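Local coordinates for Thiol:disulfide interchange protein DsbL (Escherichia coli, PDB 3C7M) that transfers its disulfide bond to other periplasmic proteins and, together with DsbI, forms an essential disulfide in the sulfotransferase AssT, at residues 41-46 and 180-185; 71-76 and 146-151. All blocks are in the same frame, centred on the assembly; numbering follows the deposited sequence.

Contact 1: 41-46 and 180-185; sequences GPVSEK and KSIDAM. With CD (cadmium ion), chain E.
V43 and I182 touch across the contact, and next to I182 the D183 side chain binds a cadmium ion through OD1 at 2.3 Å. D187, one turn further along the helix, binds the same metal through OD2. CG of D183 is anti to the backbone N (chi1 -176°), which sets the carboxylate on the metal side; K46 NZ lies 4.7 Å from D183 OD2, beyond salt-bridge contact. The turn carrying D183 is started by S181, the N-cap, whose OG accepts the A184 N-H at 3.0 Å in a nearly straight bond (162°). Across the two segments the side chains meet through apolar groups, packing helix 40-46 against the C-terminal helix 182-193 in the thioredoxin-fold part of this DsbA-like protein. V43 CG2 lies 3.7 Å from I182 CG2 and also touches the I182 carbonyl oxygen, the two side chains running past each other in opposite directions. M185, extended throughout, crosses V43 at about a right angle and lays SD against both V43 methyls, 3.9 Å from CG2 and 4.0 Å from CG1. I182 reaches P42 CB with CD1 (3.7 Å) and the aliphatic CD of K46 with CG2 (3.8 Å). Beyond the segments, R190 donates to the K46 carbonyl. With no hydrogen bond joining the segments, shape and hydrophobic burial hold them, while K46 would probably ease the negative charge beside the metal only weakly.

Contact 2: 71-76 and 146-151; sequences VFAVLI and ETLEKW
W151 presses the six-membered end of its indole against the backbone of helix 65-81, where CH2 comes within 3.6 Å of A73 N and also touches A73 CA. At the ring edge, I76 meets W151 tip to tip, with CD1 3.8 Å from CZ2 and equally close to CH2. F72 adds its CB, 3.9 Å from W151 CH2, and then turns its ring away from the interface. A73 is the small residue at the centre: its methyl enters between T147 CG2 (3.9 Å) and L148 CD2 (3.8 Å), and it also meets W151 CZ3 at 4.0 Å. The small side chain lets the backbones approach, A73 CA to T147 CA being 6.2 Å. Both helices belong to the all-helical insertion that DsbA-like proteins carry within the thioredoxin fold, and the contact pairs the first helix of that insertion, 65-81, with the later helix 142-150. One turn back from W151, T147 CG2 lies over one face of the indole, 3.3 Å above its plane and offset toward the rim. T147 CG2 is anti to the backbone N, and this rotation (chi1 -64°) places OG1 beside that N, where it bonds to the A143 carbonyl of its own helix. N77, on helix 65-81, links through ND2 to T147 OG1 across the helices and also bonds the A73 carbonyl of its own helix. Further out, W151 meets the F56 ring with planes at about 45° and touches H57, while the F72 ring packs edge-to-face on both H57 and F93, tying this helix pair to strand 52-57 and to helix 92-106.

The two contacts lie on opposite sides of the chain's centre, their own centres 25 Å apart and their nearest atoms about 12 Å apart, without touching. Along the chain the order is 41-46, 71-76, 146-151, 180-185, so contact 2 is nested inside the loop that contact 1 closes. Contact 1 pairs helices 40-46 and 182-193, which belong to the thioredoxin part, whereas contact 2 joins two helices of the inserted domain. Strand 52-57 lies between 41-46 and 71-76, and strands 165-168 and 172-174 between 146-151 and 180-185. The chain thus leaves the thioredoxin fold for the insertion and returns to complete it.

Contact 1: 41-46 and 180-185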
ATOM      1  N   GLY A  41      -7.298  -6.441   4.750  1.00 12.39           N
ATOM      2  CA  GLY A  41      -6.968  -6.928   6.079  1.00 11.75           C
ATOM      3  C   GLY A  41      -7.265  -8.400   6.292  1.00 11.58           C
ATOM      4  O   GLY A  41      -6.354  -9.166   6.618  1.00 11.48           O
ATOM      5  N   PRO A  42      -8.544  -8.800   6.136  1.00 11.78           N
ATOM      6  CA  PRO A  42      -8.876 -10.210   6.299  1.00 11.80           C
ATOM      7  C   PRO A  42      -8.042 -11.144   5.436  1.00 11.63           C
ATOM      8  O   PRO A  42      -7.579 -12.163   5.935  1.00 11.56           O
ATOM      9  CB  PRO A  42     -10.355 -10.272   5.917  1.00 11.62           C
ATOM     10  CG  PRO A  42     -10.870  -8.923   6.260  1.00 12.55           C
ATOM     11  CD  PRO A  42      -9.745  -7.984   5.901  1.00 11.56           C
ATOM     12  N   VAL A  43      -7.815 -10.781   4.171  1.00 11.23           N
ATOM     13  CA  VAL A  43      -7.051 -11.654   3.277  1.00 11.46           C
ATOM     14  C   VAL A  43      -5.584 -11.758   3.702  1.00 11.88           C
ATOM     15  O   VAL A  43      -5.034 -12.858   3.749  1.00 11.72           O
ATOM     16  CB  VAL A  43      -7.184 -11.234   1.786  1.00 11.32           C
ATOM     17  CG1 VAL A  43      -6.209 -12.002   0.908  1.00 12.46           C
ATOM     18  CG2 VAL A  43      -8.593 -11.469   1.296  1.00 11.72           C
ATOM     19  N   SER A  44      -4.956 -10.624   4.018  1.00 12.18           N
ATOM     20  CA  SER A  44      -3.548 -10.619   4.426  0.50 12.57           C
ATOM     21  C   SER A  44      -3.340 -11.400   5.721  1.00 13.00           C
ATOM     22  O   SER A  44      -2.343 -12.099   5.879  1.00 13.39           O
ATOM     23  CB  SER A  44      -3.022  -9.191   4.568  0.50 12.47           C
ATOM     24  OG  SER A  44      -3.198  -8.467   3.365  0.50 11.75           O
ATOM     25  N   GLU A  45      -4.299 -11.295   6.640  1.00 13.56           N
ATOM     26  CA  GLU A  45      -4.255 -12.025   7.901  1.00 14.28           C
ATOM     27  C   GLU A  45      -4.290 -13.532   7.641  1.00 14.20           C
ATOM     28  O   GLU A  45      -3.574 -14.309   8.290  1.00 15.06           O
ATOM     29  CB  GLU A  45      -5.434 -11.595   8.789  1.00 14.80           C
ATOM     30  CG  GLU A  45      -5.665 -12.438  10.045  0.50 16.08           C
ATOM     31  CD  GLU A  45      -4.580 -12.274  11.096  0.50 18.20           C
ATOM     32  OE1 GLU A  45      -3.901 -11.224  11.117  0.50 18.99           O
ATOM     33  OE2 GLU A  45      -4.416 -13.205  11.915  0.50 19.80           O
ATOM     34  N   LYS A  46      -5.112 -13.937   6.679  1.00 13.62           N
ATOM     35  CA  LYS A  46      -5.266 -15.348   6.341  1.00 13.14           C
ATOM     36  C   LYS A  46      -4.004 -15.957   5.752  1.00 13.41           C
ATOM     37  O   LYS A  46      -3.751 -17.145   5.942  1.00 14.32           O
ATOM     38  CB  LYS A  46      -6.446 -15.564   5.396  1.00 12.63           C
ATOM     39  CG  LYS A  46      -7.802 -15.445   6.079  1.00 11.78           C
ATOM     40  CD  LYS A  46      -8.952 -15.489   5.086  1.00 11.16           C
ATOM     41  CE  LYS A  46      -9.101 -16.851   4.417  1.00 11.07           C
ATOM     42  NZ  LYS A  46      -9.301 -17.963   5.415  1.00 11.48           N
ATOM     43  N   LYS A 180     -13.727 -12.006  -5.986  1.00 16.70           N
ATOM     44  CA  LYS A 180     -15.145 -12.120  -5.635  1.00 16.63           C
ATOM     45  C   LYS A 180     -15.419 -12.287  -4.144  1.00 15.52           C
ATOM     46  O   LYS A 180     -16.536 -12.028  -3.689  1.00 15.43           O
ATOM     47  CB  LYS A 180     -15.825 -13.217  -6.457  1.00 17.41           C
ATOM     48  CG  LYS A 180     -15.894 -12.899  -7.958  1.00 19.88           C
ATOM     49  CD  LYS A 180     -16.599 -11.558  -8.237  1.00 23.90           C
ATOM     50  CE  LYS A 180     -15.919 -10.758  -9.356  1.00 25.97           C
ATOM     51  NZ  LYS A 180     -15.866 -11.494 -10.657  1.00 27.64           N
ATOM     52  N   SER A 181     -14.400 -12.702  -3.393  1.00 14.53           N
ATOM     53  CA  SER A 181     -14.545 -12.878  -1.948  1.00 13.70           C
ATOM     54  C   SER A 181     -13.200 -12.946  -1.239  1.00 12.76           C
ATOM     55  O   SER A 181     -12.162 -13.161  -1.870  1.00 12.47           O
ATOM     56  CB  SER A 181     -15.342 -14.149  -1.638  1.00 13.75           C
ATOM     57  OG  SER A 181     -14.590 -15.302  -1.975  1.00 14.47           O
ATOM     58  N   ILE A 182     -13.236 -12.777   0.084  1.00 12.05           N
ATOM     59  CA  ILE A 182     -12.053 -12.934   0.918  1.00 11.50           C
ATOM     60  C   ILE A 182     -11.494 -14.352   0.768  1.00 11.26           C
ATOM     61  O   ILE A 182     -10.299 -14.536   0.550  1.00 10.92           O
ATOM     62  CB  ILE A 182     -12.368 -12.615   2.397  1.00 11.75           C
ATOM     63  CG1 ILE A 182     -12.565 -11.108   2.583  1.00 11.36           C
ATOM     64  CG2 ILE A 182     -11.266 -13.123   3.321  1.00 11.47           C
ATOM     65  CD1 ILE A 182     -13.368 -10.746   3.822  1.00 12.07           C
ATOM     66  N   ASP A 183     -12.370 -15.351   0.846  1.00 11.13           N
ATOM     67  CA  ASP A 183     -11.914 -16.728   0.757  1.00 10.91           C
ATOM     68  C   ASP A 183     -11.247 -17.043  -0.578  1.00 10.68           C
ATOM     69  O   ASP A 183     -10.163 -17.620  -0.608  1.00 10.45           O
ATOM     70  CB  ASP A 183     -13.050 -17.709   1.034  1.00 11.03           C
ATOM     71  CG  ASP A 183     -12.574 -19.142   1.048  1.00 12.06           C
ATOM     72  OD1 ASP A 183     -12.467 -19.749  -0.046  1.00 11.08           O
ATOM     73  OD2 ASP A 183     -12.283 -19.645   2.160  1.00 13.29           O
ATOM     74  N   ALA A 184     -11.893 -16.643  -1.672  1.00 10.96           N
ATOM     75  CA  ALA A 184     -11.391 -16.937  -3.010  1.00 11.24           C
ATOM     76  C   ALA A 184     -10.059 -16.238  -3.257  1.00 11.29           C
ATOM     77  O   ALA A 184      -9.160 -16.813  -3.865  1.00 11.60           O
ATOM     78  CB  ALA A 184     -12.395 -16.538  -4.058  1.00 11.49           C
ATOM     79  N   MET A 185      -9.928 -15.009  -2.761  1.00 11.26           N
ATOM     80  CA  MET A 185      -8.674 -14.282  -2.913  1.00 11.30           C
ATOM     81  C   MET A 185      -7.550 -14.950  -2.128  1.00 11.18           C
ATOM     82  O   MET A 185      -6.429 -15.081  -2.621  1.00 11.31           O
ATOM     83  CB  MET A 185      -8.819 -12.823  -2.485  1.00 11.13           C
ATOM     84  CG  MET A 185      -7.646 -11.966  -2.942  1.00 11.74           C
ATOM     85  SD  MET A 185      -7.805 -10.294  -2.319  1.00 12.38           S
ATOM     86  CE  MET A 185      -6.281  -9.599  -2.935  1.00 13.53           C
TER
HETATM   87 CD    CD E 198     -11.292 -21.659   0.162  0.95 11.16          CD

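Contact 2: 71-76 and 146-151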
ATOM      1  N   VAL A  71       5.085   9.913   3.941  1.00  7.69           N
ATOM      2  CA  VAL A  71       4.421   9.646   5.217  1.00  7.54           C
ATOM      3  C   VAL A  71       4.300   8.136   5.428  1.00  7.60           C
ATOM      4  O   VAL A  71       4.652   7.620   6.487  1.00  8.17           O
ATOM      5  CB  VAL A  71       3.047  10.354   5.294  1.00  7.47           C
ATOM      6  CG1 VAL A  71       2.249   9.869   6.492  1.00  8.48           C
ATOM      7  CG2 VAL A  71       3.233  11.880   5.350  1.00  9.18           C
ATOM      8  N   PHE A  72       3.831   7.424   4.406  1.00  7.83           N
ATOM      9  CA  PHE A  72       3.651   5.978   4.531  1.00  7.35           C
ATOM     10  C   PHE A  72       4.968   5.234   4.729  1.00  7.89           C
ATOM     11  O   PHE A  72       5.018   4.306   5.531  1.00  8.58           O
ATOM     12  CB  PHE A  72       2.903   5.395   3.330  1.00  7.60           C
ATOM     13  CG  PHE A  72       1.490   5.906   3.159  1.00  6.97           C
ATOM     14  CD1 PHE A  72       0.691   6.243   4.260  1.00  7.35           C
ATOM     15  CD2 PHE A  72       0.946   6.001   1.883  1.00  7.63           C
ATOM     16  CE1 PHE A  72      -0.614   6.706   4.076  1.00  7.57           C
ATOM     17  CE2 PHE A  72      -0.362   6.455   1.692  1.00  8.46           C
ATOM     18  CZ  PHE A  72      -1.145   6.797   2.784  1.00  7.18           C
ATOM     19  N   ALA A  73       6.022   5.641   4.014  1.00  7.92           N
ATOM     20  CA  ALA A  73       7.334   5.000   4.162  1.00  8.01           C
ATOM     21  C   ALA A  73       7.859   5.184   5.581  1.00  8.69           C
ATOM     22  O   ALA A  73       8.389   4.248   6.190  1.00  9.05           O
ATOM     23  CB  ALA A  73       8.337   5.544   3.143  1.00  8.76           C
ATOM     24  N   VAL A  74       7.699   6.389   6.114  1.00  8.45           N
ATOM     25  CA  VAL A  74       8.134   6.649   7.491  1.00  8.42           C
ATOM     26  C   VAL A  74       7.354   5.766   8.465  1.00  8.86           C
ATOM     27  O   VAL A  74       7.940   5.085   9.311  1.00  9.67           O
ATOM     28  CB  VAL A  74       8.007   8.142   7.856  1.00  8.37           C
ATOM     29  CG1 VAL A  74       8.040   8.340   9.373  1.00  7.91           C
ATOM     30  CG2 VAL A  74       9.123   8.939   7.178  1.00  8.06           C
ATOM     31  N   LEU A  75       6.033   5.739   8.319  1.00  9.02           N
ATOM     32  CA  LEU A  75       5.205   5.059   9.312  1.00  9.36           C
ATOM     33  C   LEU A  75       5.293   3.542   9.231  1.00  9.73           C
ATOM     34  O   LEU A  75       5.274   2.876  10.262  1.00  9.83           O
ATOM     35  CB  LEU A  75       3.755   5.548   9.254  1.00  9.46           C
ATOM     36  CG  LEU A  75       3.589   7.050   9.530  1.00  9.60           C
ATOM     37  CD1 LEU A  75       2.158   7.485   9.301  1.00 10.91           C
ATOM     38  CD2 LEU A  75       4.066   7.452  10.940  1.00  9.86           C
ATOM     39  N   ILE A  76       5.415   3.004   8.018  1.00  9.90           N
ATOM     40  CA  ILE A  76       5.617   1.556   7.847  1.00 10.63           C
ATOM     41  C   ILE A  76       6.919   1.116   8.498  1.00 11.34           C
ATOM     42  O   ILE A  76       6.954   0.118   9.209  1.00 11.76           O
ATOM     43  CB  ILE A  76       5.569   1.120   6.358  1.00 10.64           C
ATOM     44  CG1 ILE A  76       4.125   1.138   5.880  1.00 11.28           C
ATOM     45  CG2 ILE A  76       6.132  -0.299   6.184  1.00 11.73           C
ATOM     46  CD1 ILE A  76       3.976   1.052   4.370  1.00 10.46           C
ATOM     47  N   GLU A 146      15.312   3.810   1.267  0.50 11.94           N
ATOM     48  CA  GLU A 146      15.323   2.522   0.562  0.50 12.16           C
ATOM     49  C   GLU A 146      13.901   2.109   0.171  0.50 11.24           C
ATOM     50  O   GLU A 146      13.662   1.657  -0.950  0.50 11.06           O
ATOM     51  CB  GLU A 146      15.949   1.426   1.433  0.50 12.20           C
ATOM     52  CG  GLU A 146      17.460   1.526   1.655  0.50 13.86           C
ATOM     53  CD  GLU A 146      17.933   0.684   2.838  0.50 14.10           C
ATOM     54  OE1 GLU A 146      17.483  -0.474   2.978  0.50 17.37           O
ATOM     55  OE2 GLU A 146      18.757   1.182   3.634  0.50 17.52           O
ATOM     56  N   THR A 147      12.963   2.269   1.103  1.00 10.29           N
ATOM     57  CA  THR A 147      11.553   1.960   0.855  1.00  9.95           C
ATOM     58  C   THR A 147      11.029   2.796  -0.310  1.00  9.48           C
ATOM     59  O   THR A 147      10.404   2.265  -1.231  1.00  9.13           O
ATOM     60  CB  THR A 147      10.710   2.190   2.130  1.00  9.85           C
ATOM     61  OG1 THR A 147      11.138   1.273   3.153  1.00 10.34           O
ATOM     62  CG2 THR A 147       9.223   1.972   1.868  1.00 10.22           C
ATOM     63  N   LEU A 148      11.301   4.098  -0.284  1.00  9.35           N
ATOM     64  CA  LEU A 148      10.849   4.988  -1.352  1.00  9.51           C
ATOM     65  C   LEU A 148      11.434   4.581  -2.706  1.00  9.73           C
ATOM     66  O   LEU A 148      10.749   4.645  -3.734  1.00  9.91           O
ATOM     67  CB  LEU A 148      11.170   6.450  -1.008  1.00  9.18           C
ATOM     68  CG  LEU A 148      10.335   7.029   0.137  1.00  9.85           C
ATOM     69  CD1 LEU A 148      10.893   8.376   0.536  1.00 10.99           C
ATOM     70  CD2 LEU A 148       8.850   7.152  -0.238  1.00  9.24           C
ATOM     71  N   GLU A 149      12.686   4.137  -2.695  1.00 10.20           N
ATOM     72  CA  GLU A 149      13.338   3.639  -3.896  1.00 10.15           C
ATOM     73  C   GLU A 149      12.648   2.374  -4.422  1.00 10.04           C
ATOM     74  O   GLU A 149      12.362   2.278  -5.615  1.00 10.77           O
ATOM     75  CB  GLU A 149      14.827   3.397  -3.618  1.00 10.38           C
ATOM     76  CG  GLU A 149      15.605   2.765  -4.766  1.00 12.22           C
ATOM     77  CD  GLU A 149      16.006   3.743  -5.851  0.70 13.12           C
ATOM     78  OE1 GLU A 149      15.447   4.858  -5.930  0.70 13.66           O
ATOM     79  OE2 GLU A 149      16.892   3.382  -6.647  0.70 14.16           O
ATOM     80  N   LYS A 150      12.354   1.429  -3.531  1.00  9.67           N
ATOM     81  CA  LYS A 150      11.631   0.214  -3.931  1.00  9.76           C
ATOM     82  C   LYS A 150      10.284   0.534  -4.583  1.00  9.03           C
ATOM     83  O   LYS A 150       9.887  -0.086  -5.587  1.00  9.34           O
ATOM     84  CB  LYS A 150      11.411  -0.702  -2.725  1.00  9.77           C
ATOM     85  CG  LYS A 150      12.660  -1.402  -2.264  1.00 12.50           C
ATOM     86  CD  LYS A 150      12.383  -2.266  -1.050  1.00 16.62           C
ATOM     87  CE  LYS A 150      13.548  -3.211  -0.768  1.00 19.62           C
ATOM     88  NZ  LYS A 150      14.888  -2.618  -1.069  0.50 19.00           N
ATOM     89  N   TRP A 151       9.573   1.502  -4.007  1.00  8.65           N
ATOM     90  CA  TRP A 151       8.240   1.838  -4.473  1.00  8.16           C
ATOM     91  C   TRP A 151       8.207   2.516  -5.839  1.00  8.24           C
ATOM     92  O   TRP A 151       7.131   2.718  -6.403  1.00  8.75           O
ATOM     93  CB  TRP A 151       7.520   2.704  -3.448  1.00  7.67           C
ATOM     94  CG  TRP A 151       7.205   2.000  -2.176  1.00  7.65           C
ATOM     95  CD1 TRP A 151       7.400   0.672  -1.885  1.00  8.24           C
ATOM     96  CD2 TRP A 151       6.601   2.578  -1.019  1.00  7.13           C
ATOM     97  NE1 TRP A 151       6.967   0.399  -0.608  1.00  7.56           N
ATOM     98  CE2 TRP A 151       6.466   1.551  -0.056  1.00  7.96           C
ATOM     99  CE3 TRP A 151       6.169   3.868  -0.694  1.00  7.45           C
ATOM    100  CZ2 TRP A 151       5.913   1.774   1.211  1.00  7.55           C
ATOM    101  CZ3 TRP A 151       5.625   4.094   0.568  1.00  7.77           C
ATOM    102  CH2 TRP A 151       5.496   3.050   1.505  1.00  7.34           C
TER